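Local coordinates for adhesion protein (Streptococcus pseudopneumoniae 5247, PDB 7LM5), which probably captures zinc at the cell surface as the solute-binding component of an ATP-binding cassette transporter and passes it on for uptake, at residues Leu101-Gly106 with Thr120-His125; Gln188-Ser193 with Ala207-Glu212; Thr234-Ser239 with Lys258-Leu263. The protein carries 1 engineered substitution. One frame throughout, in Å; residues are numbered along the deposited sequence.

Contact 1. Residues Leu101-Gly106 with Thr120-His125. With ZN (zinc ion), chain B; ZN (zinc ion), chain F.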
ATOM      1  N   LEU A 101       8.159   9.490  -3.871  1.00 39.30           N
ATOM      2  CA  LEU A 101       7.344   8.585  -4.669  1.00 38.25           C
ATOM      3  C   LEU A 101       7.995   8.354  -6.026  1.00 39.05           C
ATOM      4  O   LEU A 101       8.521   9.287  -6.641  1.00 40.24           O
ATOM      5  CB  LEU A 101       5.933   9.144  -4.856  1.00 37.23           C
ATOM      6  CG  LEU A 101       5.129   9.434  -3.585  1.00 36.52           C
ATOM      7  CD1 LEU A 101       3.768  10.017  -3.934  1.00 35.67           C
ATOM      8  CD2 LEU A 101       4.977   8.180  -2.741  1.00 35.81           C
ATOM      9  N   GLU A 102       7.957   7.109  -6.488  1.00 45.33           N
ATOM     10  CA  GLU A 102       8.512   6.750  -7.783  1.00 46.17           C
ATOM     11  C   GLU A 102       7.483   6.974  -8.888  1.00 45.54           C
ATOM     12  O   GLU A 102       6.278   7.058  -8.644  1.00 44.04           O
ATOM     13  CB  GLU A 102       8.975   5.290  -7.791  1.00 45.96           C
ATOM     14  CG  GLU A 102      10.086   4.960  -6.802  1.00 46.23           C
ATOM     15  CD  GLU A 102      11.416   5.585  -7.176  1.00 48.02           C
ATOM     16  OE1 GLU A 102      11.603   6.793  -6.921  1.00 48.81           O
ATOM     17  OE2 GLU A 102      12.277   4.867  -7.732  1.00 48.73           O
ATOM     18  N   ARG A 103       7.982   7.070 -10.119  1.00 29.84           N
ATOM     19  CA  ARG A 103       7.111   7.260 -11.269  1.00 30.23           C
ATOM     20  C   ARG A 103       6.271   6.014 -11.528  1.00 29.08           C
ATOM     21  O   ARG A 103       6.637   4.898 -11.149  1.00 28.52           O
ATOM     22  CB  ARG A 103       7.934   7.596 -12.514  1.00 32.06           C
ATOM     23  CG  ARG A 103       8.372   9.048 -12.610  1.00 33.92           C
ATOM     24  CD  ARG A 103       7.175   9.969 -12.776  1.00 34.58           C
ATOM     25  NE  ARG A 103       7.569  11.347 -13.049  1.00 37.15           N
ATOM     26  CZ  ARG A 103       7.698  11.857 -14.270  1.00 39.11           C
ATOM     27  NH1 ARG A 103       7.463  11.102 -15.333  1.00 38.65           N
ATOM     28  NH2 ARG A 103       8.061  13.123 -14.427  1.00 41.76           N
ATOM     29  N   VAL A 104       5.134   6.217 -12.180  1.00 36.16           N
ATOM     30  CA  VAL A 104       4.277   5.094 -12.576  1.00 34.62           C
ATOM     31  C   VAL A 104       4.974   4.299 -13.676  1.00 35.48           C
ATOM     32  O   VAL A 104       5.504   4.902 -14.627  1.00 36.90           O
ATOM     33  CB  VAL A 104       2.914   5.607 -13.045  1.00 34.19           C
ATOM     34  CG1 VAL A 104       2.141   4.508 -13.762  1.00 33.71           C
ATOM     35  CG2 VAL A 104       2.117   6.137 -11.864  1.00 33.60           C
ATOM     36  N   PRO A 105       5.018   2.970 -13.591  1.00 35.92           N
ATOM     37  CA  PRO A 105       5.629   2.180 -14.668  1.00 36.86           C
ATOM     38  C   PRO A 105       4.919   2.415 -15.994  1.00 36.58           C
ATOM     39  O   PRO A 105       3.691   2.355 -16.082  1.00 35.36           O
ATOM     40  CB  PRO A 105       5.466   0.735 -14.184  1.00 35.90           C
ATOM     41  CG  PRO A 105       5.349   0.848 -12.695  1.00 35.17           C
ATOM     42  CD  PRO A 105       4.607   2.131 -12.451  1.00 34.54           C
ATOM     43  N   GLY A 106       5.708   2.686 -17.030  1.00 33.35           N
ATOM     44  CA  GLY A 106       5.178   3.073 -18.318  1.00 33.53           C
ATOM     45  C   GLY A 106       5.028   4.565 -18.514  1.00 34.29           C
ATOM     46  O   GLY A 106       4.642   4.995 -19.608  1.00 34.91           O
ATOM     47  N   THR A 120      -1.451  11.393 -12.065  1.00 67.12           N
ATOM     48  CA  THR A 120      -1.341  10.064 -12.663  1.00 66.18           C
ATOM     49  C   THR A 120       0.098   9.644 -12.942  1.00 65.52           C
ATOM     50  O   THR A 120       0.286   8.584 -13.553  1.00 64.98           O
ATOM     51  CB  THR A 120      -2.146  10.008 -13.962  1.00 66.97           C
ATOM     52  OG1 THR A 120      -1.524  10.846 -14.946  1.00 67.92           O
ATOM     53  CG2 THR A 120      -3.571  10.488 -13.727  1.00 67.86           C
ATOM     54  N   LEU A 121       1.112  10.406 -12.530  1.00 40.54           N
ATOM     55  CA  LEU A 121       2.494  10.093 -12.872  1.00 40.20           C
ATOM     56  C   LEU A 121       3.257   9.368 -11.772  1.00 39.62           C
ATOM     57  O   LEU A 121       4.306   8.783 -12.061  1.00 39.68           O
ATOM     58  CB  LEU A 121       3.257  11.374 -13.228  1.00 41.17           C
ATOM     59  CG  LEU A 121       2.779  12.126 -14.469  1.00 42.25           C
ATOM     60  CD1 LEU A 121       3.694  13.298 -14.757  1.00 43.38           C
ATOM     61  CD2 LEU A 121       2.706  11.194 -15.666  1.00 42.03           C
ATOM     62  N   TYR A 122       2.776   9.512 -10.542  1.00 48.56           N
ATOM     63  CA  TYR A 122       3.441   8.972  -9.336  1.00 48.35           C
ATOM     64  C   TYR A 122       2.724   7.746  -8.771  1.00 47.50           C
ATOM     65  O   TYR A 122       1.516   7.741  -8.684  1.00 47.20           O
ATOM     66  CB  TYR A 122       3.690  10.133  -8.382  1.00 48.96           C
ATOM     67  CG  TYR A 122       4.860  10.943  -8.853  1.00 49.68           C
ATOM     68  CD1 TYR A 122       6.138  10.489  -8.631  1.00 49.84           C
ATOM     69  CD2 TYR A 122       4.703  12.104  -9.575  1.00 50.32           C
ATOM     70  CE1 TYR A 122       7.243  11.177  -9.081  1.00 50.48           C
ATOM     71  CE2 TYR A 122       5.798  12.811 -10.029  1.00 51.01           C
ATOM     72  CZ  TYR A 122       7.072  12.345  -9.783  1.00 51.04           C
ATOM     73  OH  TYR A 122       8.182  12.995 -10.224  1.00 51.79           O
ATOM     74  N   ASP A 123       3.515   6.748  -8.406  1.00 33.59           N
ATOM     75  CA  ASP A 123       3.025   5.465  -7.858  1.00 32.71           C
ATOM     76  C   ASP A 123       2.847   5.592  -6.347  1.00 32.79           C
ATOM     77  O   ASP A 123       3.771   6.003  -5.709  1.00 33.43           O
ATOM     78  CB  ASP A 123       4.031   4.378  -8.212  1.00 32.64           C
ATOM     79  CG  ASP A 123       3.584   2.987  -7.863  1.00 31.81           C
ATOM     80  OD1 ASP A 123       2.582   2.862  -7.236  1.00 31.24           O
ATOM     81  OD2 ASP A 123       4.257   2.072  -8.243  1.00 31.92           O
ATOM     82  N   PRO A 124       1.680   5.275  -5.760  1.00 31.19           N
ATOM     83  CA  PRO A 124       1.489   5.373  -4.330  1.00 31.50           C
ATOM     84  C   PRO A 124       1.725   4.100  -3.516  1.00 31.01           C
ATOM     85  O   PRO A 124       1.859   4.223  -2.358  1.00 31.51           O
ATOM     86  CB  PRO A 124      -0.009   5.642  -4.256  1.00 31.67           C
ATOM     87  CG  PRO A 124      -0.546   4.790  -5.329  1.00 31.43           C
ATOM     88  CD  PRO A 124       0.464   4.904  -6.437  1.00 30.96           C
ATOM     89  N   HIS A 125       1.848   2.937  -4.155  1.00 30.00           N
ATOM     90  CA  HIS A 125       1.996   1.607  -3.503  1.00 30.00           C
ATOM     91  C   HIS A 125       3.351   1.401  -2.807  1.00 30.00           C
ATOM     92  O   HIS A 125       4.008   0.441  -3.110  1.00 30.00           O
ATOM     93  CB  HIS A 125       1.762   0.500  -4.528  1.00 30.00           C
ATOM     94  CG  HIS A 125       0.453   0.509  -5.239  1.00 30.00           C
ATOM     95  ND1 HIS A 125       0.286   1.027  -6.472  1.00 30.00           N
ATOM     96  CD2 HIS A 125      -0.730  -0.020  -4.933  1.00 30.00           C
ATOM     97  CE1 HIS A 125      -0.943   0.890  -6.863  1.00 30.00           C
ATOM     98  NE2 HIS A 125      -1.586   0.238  -5.956  1.00 30.00           N
TER
HETATM   99 ZN    ZN B 401      -3.416  -0.397  -6.038  0.97 37.63          ZN
HETATM  100 ZN    ZN F 405      13.961   7.206  -7.472  0.91 62.16          ZN
HETATM  101  O   HOH W   1       8.522  14.733 -11.948  1.00 40.46           O

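Contact 2. Residues Gln188-Ser193 with Ala207-Glu212. With ZN (zinc ion), chain B.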
ATOM      1  N   GLN A 188      -2.108  -8.686 -10.880  1.00 36.50           N
ATOM      2  CA  GLN A 188      -3.416  -8.293 -11.400  1.00 39.80           C
ATOM      3  C   GLN A 188      -3.459  -6.811 -11.756  1.00 40.47           C
ATOM      4  O   GLN A 188      -4.042  -6.431 -12.778  1.00 42.14           O
ATOM      5  CB  GLN A 188      -4.504  -8.638 -10.384  1.00 40.53           C
ATOM      6  CG  GLN A 188      -5.916  -8.383 -10.876  1.00 42.58           C
ATOM      7  CD  GLN A 188      -6.959  -9.064 -10.013  1.00 42.93           C
ATOM      8  OE1 GLN A 188      -7.079 -10.290 -10.017  1.00 42.63           O
ATOM      9  NE2 GLN A 188      -7.720  -8.271  -9.266  1.00 43.58           N
ATOM     10  N   HIS A 189      -2.864  -5.959 -10.926  1.00 35.94           N
ATOM     11  CA  HIS A 189      -2.699  -4.554 -11.270  1.00 36.17           C
ATOM     12  C   HIS A 189      -1.342  -4.081 -10.766  1.00 32.42           C
ATOM     13  O   HIS A 189      -0.661  -4.771 -10.003  1.00 30.09           O
ATOM     14  CB  HIS A 189      -3.847  -3.689 -10.723  1.00 38.42           C
ATOM     15  CG  HIS A 189      -3.773  -3.420  -9.252  1.00 37.37           C
ATOM     16  ND1 HIS A 189      -4.036  -4.383  -8.302  1.00 36.90           N
ATOM     17  CD2 HIS A 189      -3.493  -2.284  -8.569  1.00 36.39           C
ATOM     18  CE1 HIS A 189      -3.905  -3.856  -7.098  1.00 35.96           C
ATOM     19  NE2 HIS A 189      -3.578  -2.583  -7.232  1.00 35.72           N
ATOM     20  N   THR A 190      -0.944  -2.892 -11.220  1.00 29.26           N
ATOM     21  CA  THR A 190       0.404  -2.370 -10.985  1.00 26.57           C
ATOM     22  C   THR A 190       0.491  -1.845  -9.554  1.00 26.17           C
ATOM     23  O   THR A 190       0.355  -0.649  -9.278  1.00 26.29           O
ATOM     24  CB  THR A 190       0.741  -1.290 -12.005  1.00 26.95           C
ATOM     25  OG1 THR A 190       0.450  -1.775 -13.323  1.00 27.91           O
ATOM     26  CG2 THR A 190       2.216  -0.921 -11.926  1.00 26.58           C
ATOM     27  N   ALA A 191       0.740  -2.769  -8.625  1.00 31.83           N
ATOM     28  CA  ALA A 191       0.794  -2.445  -7.208  1.00 31.02           C
ATOM     29  C   ALA A 191       2.081  -2.872  -6.518  1.00 29.25           C
ATOM     30  O   ALA A 191       2.313  -2.454  -5.378  1.00 29.13           O
ATOM     31  CB  ALA A 191      -0.392  -3.085  -6.469  1.00 33.05           C
ATOM     32  N   PHE A 192       2.921  -3.684  -7.160  1.00 31.70           N
ATOM     33  CA  PHE A 192       4.107  -4.244  -6.524  1.00 30.41           C
ATOM     34  C   PHE A 192       5.399  -3.674  -7.105  1.00 29.76           C
ATOM     35  O   PHE A 192       6.433  -4.347  -7.110  1.00 29.52           O
ATOM     36  CB  PHE A 192       4.097  -5.767  -6.636  1.00 30.45           C
ATOM     37  CG  PHE A 192       2.901  -6.412  -5.992  1.00 31.39           C
ATOM     38  CD1 PHE A 192       2.938  -6.798  -4.664  1.00 31.14           C
ATOM     39  CD2 PHE A 192       1.739  -6.626  -6.715  1.00 33.04           C
ATOM     40  CE1 PHE A 192       1.840  -7.389  -4.070  1.00 32.20           C
ATOM     41  CE2 PHE A 192       0.637  -7.217  -6.125  1.00 34.39           C
ATOM     42  CZ  PHE A 192       0.688  -7.597  -4.801  1.00 33.80           C
ATOM     43  N   SER A 193       5.357  -2.431  -7.587  1.00 31.13           N
ATOM     44  CA  SER A 193       6.555  -1.829  -8.164  1.00 30.97           C
ATOM     45  C   SER A 193       7.608  -1.556  -7.097  1.00 31.10           C
ATOM     46  O   SER A 193       8.801  -1.790  -7.323  1.00 31.85           O
ATOM     47  CB  SER A 193       6.191  -0.542  -8.902  1.00 31.19           C
ATOM     48  OG  SER A 193       7.321   0.010  -9.553  1.00 31.33           O
ATOM     49  N   ALA A 207      -3.659  -4.548 -15.066  1.00 25.02           N
ATOM     50  CA  ALA A 207      -4.245  -3.225 -14.944  1.00 26.57           C
ATOM     51  C   ALA A 207      -3.194  -2.227 -14.467  1.00 26.29           C
ATOM     52  O   ALA A 207      -2.114  -2.597 -14.003  1.00 24.76           O
ATOM     53  CB  ALA A 207      -5.437  -3.257 -13.990  1.00 27.23           C
ATOM     54  N   GLY A 208      -3.524  -0.942 -14.577  1.00 39.01           N
ATOM     55  CA  GLY A 208      -2.620   0.121 -14.183  1.00 37.44           C
ATOM     56  C   GLY A 208      -2.509   0.278 -12.683  1.00 36.08           C
ATOM     57  O   GLY A 208      -2.697  -0.672 -11.914  1.00 35.66           O
ATOM     58  N   ILE A 209      -2.190   1.505 -12.262  1.00 45.97           N
ATOM     59  CA  ILE A 209      -2.074   1.804 -10.837  1.00 44.97           C
ATOM     60  C   ILE A 209      -3.377   1.480 -10.115  1.00 47.74           C
ATOM     61  O   ILE A 209      -3.371   0.922  -9.010  1.00 47.30           O
ATOM     62  CB  ILE A 209      -1.659   3.272 -10.637  1.00 44.31           C
ATOM     63  CG1 ILE A 209      -0.204   3.471 -11.056  1.00 40.68           C
ATOM     64  CG2 ILE A 209      -1.865   3.707  -9.192  1.00 44.83           C
ATOM     65  CD1 ILE A 209       0.789   2.744 -10.173  1.00 36.92           C
ATOM     66  N   SER A 210      -4.508   1.817 -10.728  1.00 57.13           N
ATOM     67  CA  SER A 210      -5.800   1.475 -10.153  1.00 58.91           C
ATOM     68  C   SER A 210      -6.350   0.211 -10.798  1.00 58.25           C
ATOM     69  O   SER A 210      -6.168  -0.000 -12.002  1.00 58.16           O
ATOM     70  CB  SER A 210      -6.797   2.618 -10.345  1.00 61.18           C
ATOM     71  OG  SER A 210      -6.317   3.813  -9.757  1.00 61.56           O
ATOM     72  N   PRO A 211      -7.019  -0.648 -10.023  1.00 48.80           N
ATOM     73  CA  PRO A 211      -7.588  -1.873 -10.610  1.00 46.74           C
ATOM     74  C   PRO A 211      -8.647  -1.603 -11.660  1.00 48.52           C
ATOM     75  O   PRO A 211      -8.925  -2.485 -12.482  1.00 47.34           O
ATOM     76  CB  PRO A 211      -8.178  -2.607  -9.396  1.00 44.59           C
ATOM     77  CG  PRO A 211      -7.499  -1.998  -8.203  1.00 45.33           C
ATOM     78  CD  PRO A 211      -7.241  -0.574  -8.570  1.00 48.78           C
ATOM     79  N   GLU A 212      -9.247  -0.411 -11.660  1.00 57.93           N
ATOM     80  CA  GLU A 212     -10.257  -0.070 -12.654  1.00 59.64           C
ATOM     81  C   GLU A 212      -9.659   0.187 -14.031  1.00 60.20           C
ATOM     82  O   GLU A 212     -10.380   0.093 -15.030  1.00 61.17           O
ATOM     83  CB  GLU A 212     -11.041   1.161 -12.197  1.00 62.62           C
ATOM     84  CG  GLU A 212     -10.154   2.336 -11.819  1.00 63.30           C
ATOM     85  CD  GLU A 212     -10.931   3.620 -11.624  1.00 66.58           C
ATOM     86  OE1 GLU A 212     -12.064   3.715 -12.141  1.00 68.58           O
ATOM     87  OE2 GLU A 212     -10.409   4.534 -10.952  1.00 67.31           O
TER
HETATM   88 ZN    ZN B 401      -3.416  -0.397  -6.038  0.97 37.63          ZN

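Contact 3. Residues Thr234-Ser239 with Lys258-Leu263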
ATOM      1  N   THR A 234       3.300 -17.685 -14.143  1.00 47.04           N
ATOM      2  CA  THR A 234       2.266 -17.452 -13.144  1.00 44.43           C
ATOM      3  C   THR A 234       1.805 -16.003 -13.208  1.00 43.51           C
ATOM      4  O   THR A 234       2.631 -15.091 -13.296  1.00 42.93           O
ATOM      5  CB  THR A 234       2.784 -17.780 -11.736  1.00 43.52           C
ATOM      6  OG1 THR A 234       3.101 -19.175 -11.654  1.00 44.51           O
ATOM      7  CG2 THR A 234       1.742 -17.439 -10.679  1.00 42.60           C
ATOM      8  N   ILE A 235       0.491 -15.803 -13.168  1.00 48.17           N
ATOM      9  CA  ILE A 235      -0.111 -14.480 -13.039  1.00 47.38           C
ATOM     10  C   ILE A 235      -0.734 -14.393 -11.653  1.00 46.54           C
ATOM     11  O   ILE A 235      -1.560 -15.235 -11.281  1.00 47.00           O
ATOM     12  CB  ILE A 235      -1.155 -14.215 -14.135  1.00 48.31           C
ATOM     13  CG1 ILE A 235      -0.467 -13.972 -15.479  1.00 49.07           C
ATOM     14  CG2 ILE A 235      -2.035 -13.033 -13.758  1.00 47.64           C
ATOM     15  CD1 ILE A 235      -1.428 -13.694 -16.614  1.00 50.15           C
ATOM     16  N   PHE A 236      -0.339 -13.379 -10.889  1.00 43.37           N
ATOM     17  CA  PHE A 236      -0.804 -13.212  -9.518  1.00 42.71           C
ATOM     18  C   PHE A 236      -2.103 -12.414  -9.509  1.00 42.80           C
ATOM     19  O   PHE A 236      -2.122 -11.242  -9.899  1.00 42.57           O
ATOM     20  CB  PHE A 236       0.263 -12.524  -8.669  1.00 41.80           C
ATOM     21  CG  PHE A 236       1.474 -13.375  -8.417  1.00 41.81           C
ATOM     22  CD1 PHE A 236       1.460 -14.346  -7.428  1.00 41.78           C
ATOM     23  CD2 PHE A 236       2.627 -13.207  -9.169  1.00 41.96           C
ATOM     24  CE1 PHE A 236       2.573 -15.133  -7.193  1.00 41.91           C
ATOM     25  CE2 PHE A 236       3.743 -13.992  -8.937  1.00 42.15           C
ATOM     26  CZ  PHE A 236       3.715 -14.956  -7.948  1.00 42.12           C
ATOM     27  N   THR A 237      -3.181 -13.050  -9.058  1.00 39.44           N
ATOM     28  CA  THR A 237      -4.490 -12.427  -8.981  1.00 39.80           C
ATOM     29  C   THR A 237      -4.737 -11.896  -7.569  1.00 39.24           C
ATOM     30  O   THR A 237      -3.887 -11.986  -6.680  1.00 38.57           O
ATOM     31  CB  THR A 237      -5.580 -13.421  -9.390  1.00 40.95           C
ATOM     32  OG1 THR A 237      -5.443 -14.625  -8.625  1.00 41.03           O
ATOM     33  CG2 THR A 237      -5.471 -13.752 -10.874  1.00 41.80           C
ATOM     34  N   GLU A 238      -5.924 -11.331  -7.368  1.00 49.93           N
ATOM     35  CA  GLU A 238      -6.331 -10.778  -6.086  1.00 49.84           C
ATOM     36  C   GLU A 238      -7.607 -11.458  -5.608  1.00 50.88           C
ATOM     37  O   GLU A 238      -8.462 -11.844  -6.411  1.00 51.76           O
ATOM     38  CB  GLU A 238      -6.549  -9.263  -6.178  1.00 49.63           C
ATOM     39  CG  GLU A 238      -5.268  -8.454  -6.269  1.00 48.66           C
ATOM     40  CD  GLU A 238      -5.520  -6.996  -6.596  1.00 48.57           C
ATOM     41  OE1 GLU A 238      -5.177  -6.571  -7.718  1.00 48.32           O
ATOM     42  OE2 GLU A 238      -6.072  -6.279  -5.736  1.00 48.91           O
ATOM     43  N   SER A 239      -7.725 -11.599  -4.293  1.00 74.68           N
ATOM     44  CA  SER A 239      -8.896 -12.230  -3.692  1.00 75.79           C
ATOM     45  C   SER A 239     -10.123 -11.332  -3.807  1.00 76.74           C
ATOM     46  O   SER A 239     -10.912 -11.458  -4.744  1.00 77.66           O
ATOM     47  CB  SER A 239      -8.628 -12.569  -2.224  1.00 75.79           C
ATOM     48  OG  SER A 239      -7.536 -13.465  -2.098  1.00 75.38           O
ATOM     49  N   LYS A 258      -1.877 -17.850  -8.951  1.00 61.38           N
ATOM     50  CA  LYS A 258      -1.650 -17.865  -7.515  1.00 61.41           C
ATOM     51  C   LYS A 258      -2.028 -16.509  -6.942  1.00 59.11           C
ATOM     52  O   LYS A 258      -1.999 -15.493  -7.643  1.00 56.98           O
ATOM     53  CB  LYS A 258      -0.192 -18.199  -7.170  1.00 61.13           C
ATOM     54  CG  LYS A 258       0.248 -19.589  -7.606  1.00 63.91           C
ATOM     55  CD  LYS A 258       1.604 -19.967  -7.021  1.00 64.31           C
ATOM     56  CE  LYS A 258       1.475 -20.584  -5.631  1.00 66.24           C
ATOM     57  NZ  LYS A 258       1.022 -19.619  -4.588  1.00 64.48           N
ATOM     58  N   THR A 259      -2.387 -16.498  -5.662  1.00 59.73           N
ATOM     59  CA  THR A 259      -2.870 -15.289  -5.013  1.00 58.24           C
ATOM     60  C   THR A 259      -1.708 -14.447  -4.498  1.00 55.89           C
ATOM     61  O   THR A 259      -0.689 -14.978  -4.046  1.00 56.29           O
ATOM     62  CB  THR A 259      -3.818 -15.635  -3.862  1.00 60.60           C
ATOM     63  OG1 THR A 259      -4.180 -14.440  -3.159  1.00 59.48           O
ATOM     64  CG2 THR A 259      -3.162 -16.614  -2.897  1.00 62.22           C
ATOM     65  N   LEU A 260      -1.868 -13.126  -4.581  1.00 39.42           N
ATOM     66  CA  LEU A 260      -0.871 -12.188  -4.069  1.00 38.15           C
ATOM     67  C   LEU A 260      -1.620 -10.925  -3.652  1.00 37.68           C
ATOM     68  O   LEU A 260      -2.003 -10.119  -4.504  1.00 37.22           O
ATOM     69  CB  LEU A 260       0.199 -11.891  -5.112  1.00 37.39           C
ATOM     70  CG  LEU A 260       1.430 -11.124  -4.624  1.00 35.99           C
ATOM     71  CD1 LEU A 260       2.172 -11.928  -3.570  1.00 35.99           C
ATOM     72  CD2 LEU A 260       2.349 -10.783  -5.788  1.00 34.62           C
ATOM     73  N   ASN A 261      -1.825 -10.767  -2.351  1.00 54.74           N
ATOM     74  CA  ASN A 261      -2.632  -9.666  -1.841  1.00 54.35           C
ATOM     75  C   ASN A 261      -1.793  -8.402  -1.747  1.00 53.21           C
ATOM     76  O   ASN A 261      -0.770  -8.393  -1.051  1.00 53.90           O
ATOM     77  CB  ASN A 261      -3.200 -10.025  -0.471  1.00 56.02           C
ATOM     78  CG  ASN A 261      -4.324  -9.100  -0.038  1.00 55.63           C
ATOM     79  OD1 ASN A 261      -4.442  -7.971  -0.515  1.00 53.79           O
ATOM     80  ND2 ASN A 261      -5.160  -9.578   0.879  1.00 57.22           N
ATOM     81  N   PRO A 262      -2.175  -7.310  -2.425  1.00 42.10           N
ATOM     82  CA  PRO A 262      -1.483  -6.032  -2.233  1.00 40.29           C
ATOM     83  C   PRO A 262      -1.828  -5.333  -0.928  1.00 40.63           C
ATOM     84  O   PRO A 262      -1.375  -4.202  -0.714  1.00 38.71           O
ATOM     85  CB  PRO A 262      -1.954  -5.206  -3.440  1.00 38.25           C
ATOM     86  CG  PRO A 262      -3.298  -5.754  -3.756  1.00 39.44           C
ATOM     87  CD  PRO A 262      -3.227  -7.227  -3.454  1.00 41.69           C
ATOM     88  N   LEU A 263      -2.623  -5.973  -0.066  1.00 36.33           N
ATOM     89  CA  LEU A 263      -2.994  -5.435   1.245  1.00 37.06           C
ATOM     90  C   LEU A 263      -3.734  -4.105   1.122  1.00 37.07           C
ATOM     91  O   LEU A 263      -3.567  -3.201   1.943  1.00 37.14           O
ATOM     92  CB  LEU A 263      -1.770  -5.293   2.155  1.00 37.59           C
ATOM     93  CG  LEU A 263      -0.939  -6.563   2.360  1.00 39.53           C
ATOM     94  CD1 LEU A 263       0.132  -6.346   3.419  1.00 40.81           C
ATOM     95  CD2 LEU A 263      -1.829  -7.742   2.722  1.00 41.24           C
TER

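Contact 1. Residues Leu101-Gly106 with Thr120-His125
Arg103 runs across the face of the Tyr122 ring and then turns its guanidinium to the phenol, so that one aromatic side chain is used twice, by its face and by its hydroxyl. CD lies 4.0 Å from the ring centroid in a CH-pi contact, and NE gives a nearly straight but weak hydrogen bond to Tyr122 OH (3.3 Å). A bend in the arginine at chi2 (-66°) brings this about, with the guanidinium and ring planes 82° apart. CD1 of Leu121 covers one guanidinium face, and NH1 is anchored outside the contact by the carbonyls of Leu107 and Val110.

A single backbone bridge pairs Arg103 with Tyr122. Asp123 N donates to Glu102 O (2.8 Å) and Val104 N to Leu121 O (2.7 Å), while the Val104 CG2 methyl presses on the peptide of Leu121. Two residues before Arg103, Leu101 CB meets Tyr122 CD1 at 4.0 Å.

The bridge fixes the chain just ahead of the zinc ligand. Asp123 OD1 accepts twice: from His125 N, closing an Asx turn, and from His125 ND1 at 3.0 Å, through its syn lone pair and near the imidazole plane. With ND1 engaged, NE2 is the nitrogen that binds zinc, 1.9 Å away. The carboxylate thus sets the rotation of the imidazole and would be expected to strengthen NE2 as a donor to the metal.

Contact 2. Residues Gln188-Ser193 with Ala207-Glu212
Backbone hydrogen bonds join His189 and Ala207 as a parallel pair at the carboxyl ends of their strands. Ala207 N donates almost straight to Gln188 O (3.0 Å). Thr190 N reaches Gly208 O at 2.9 Å from above the carbonyl plane, and has a weaker bond to Ala207 O. Thr190 is also the centre of an inverse gamma turn, which swings the chain out of the sheet toward helix 193-198.

One side-chain hydrogen bond reinforces this pairing. Thr190 OG1 donates to Ala207 O (2.8 Å) in the carbonyl plane and on a lone pair. The same carbonyl oxygen is therefore gripped by the hydroxyl and, weakly, by the amide of one residue.

Ring and van der Waals contacts centre on His189. Its CG stands between the backbone N and the carbonyl carbon (chi1 76°), which carries the imidazole alongside the Pro211 ring. Pro211 CG sits squarely over one face, 4.0 Å from the centroid and 5° off the normal. Ala191 N lies beyond the opposite face, offset toward the rim, while CD2 at the ring edge approaches Ile209 O at 3.2 Å. Nearby, Ile209 CD1 rests against Thr190 O, and the CB atoms of His189 and Ala207 meet at 3.7 Å.

Metal coordination follows from this placement. NE2 of His189 binds zinc at 2.5 Å, with His125 and Glu264 as the other protein ligands, and ND1 is hydrogen-bonded to Glu238. Packed against Pro211 and bonded through both nitrogens, the imidazole has little freedom to rotate, and the second-shell Glu238 probably increases its electron donation to the metal.

Contact 3. Residues Thr234-Ser239 with Lys258-Leu263
Phe236 and Thr237 pair in parallel with Lys258 and Thr259, joined by Thr237 N to Lys258 O (3.1 Å) and Leu260 N to Thr237 O (3.1 Å), before the chains part, 258-263 running on toward the zinc site. The CA of Phe236 adds a C-H contact to Lys258 O at 3.2 Å.

Phe236 carries most of the apolar contact. Leu260, whose CG is anti to its backbone N (chi1 -169°), lays CD2 over one face of the phenyl ring, 4.2 Å from the centroid and offset toward the rim. Its CB comes closer still, 3.6 Å from Phe236 CD1. Thr234 CG2 lies over the centre of the opposite face, and the ring is enclosed between a leucine and a threonine methyl. Lys258 runs beside the phenylalanine in the same direction, its CB 4.1 Å from Phe236 CE1, before bends at chi3 and chi4 lead the amino end away.

Past the strand ends, Glu238 crosses Pro262 at about a right angle. The extended glutamate places OE2 3.4 Å from Pro262 CG, while OE1 is taken by ND1 of the zinc ligand His189. Asn261 OD1 accepts from Leu263 N and closes an Asx turn in the chain leading to Glu264, another zinc ligand.

The pair forms one side of a four-stranded parallel sheet, with 256-259 at its edge and helix 246-253 in the beta-alpha-beta connection. Phe236 and Leu260 also touch strand 184-187, which neighbours 234-237 on its other side, and helix 273-288 lies along Phe236, Lys258 and Leu260.

How the contacts relate
From the N terminus, the three contacts follow one another in series, none nested or crossed. Contact 1 closes a loop between strand 91-94 and helix 130-147, with no regular structure in between. Contact 2 returns the chain through helix 193-198 and strand 202-205, and contact 3 does so through helix 246-253. Contacts 1 and 2 meet at the zinc ion, where His125 packs against the backbone of Thr190, Ala191 and Ile209. Contacts 2 and 3 join across the strand ends of the second sheet through Gln188 and His189, both of which meet Glu238, while contacts 1 and 3 do not touch. The loop after the first sheet is thereby tied, through the metal and direct packing, to the second.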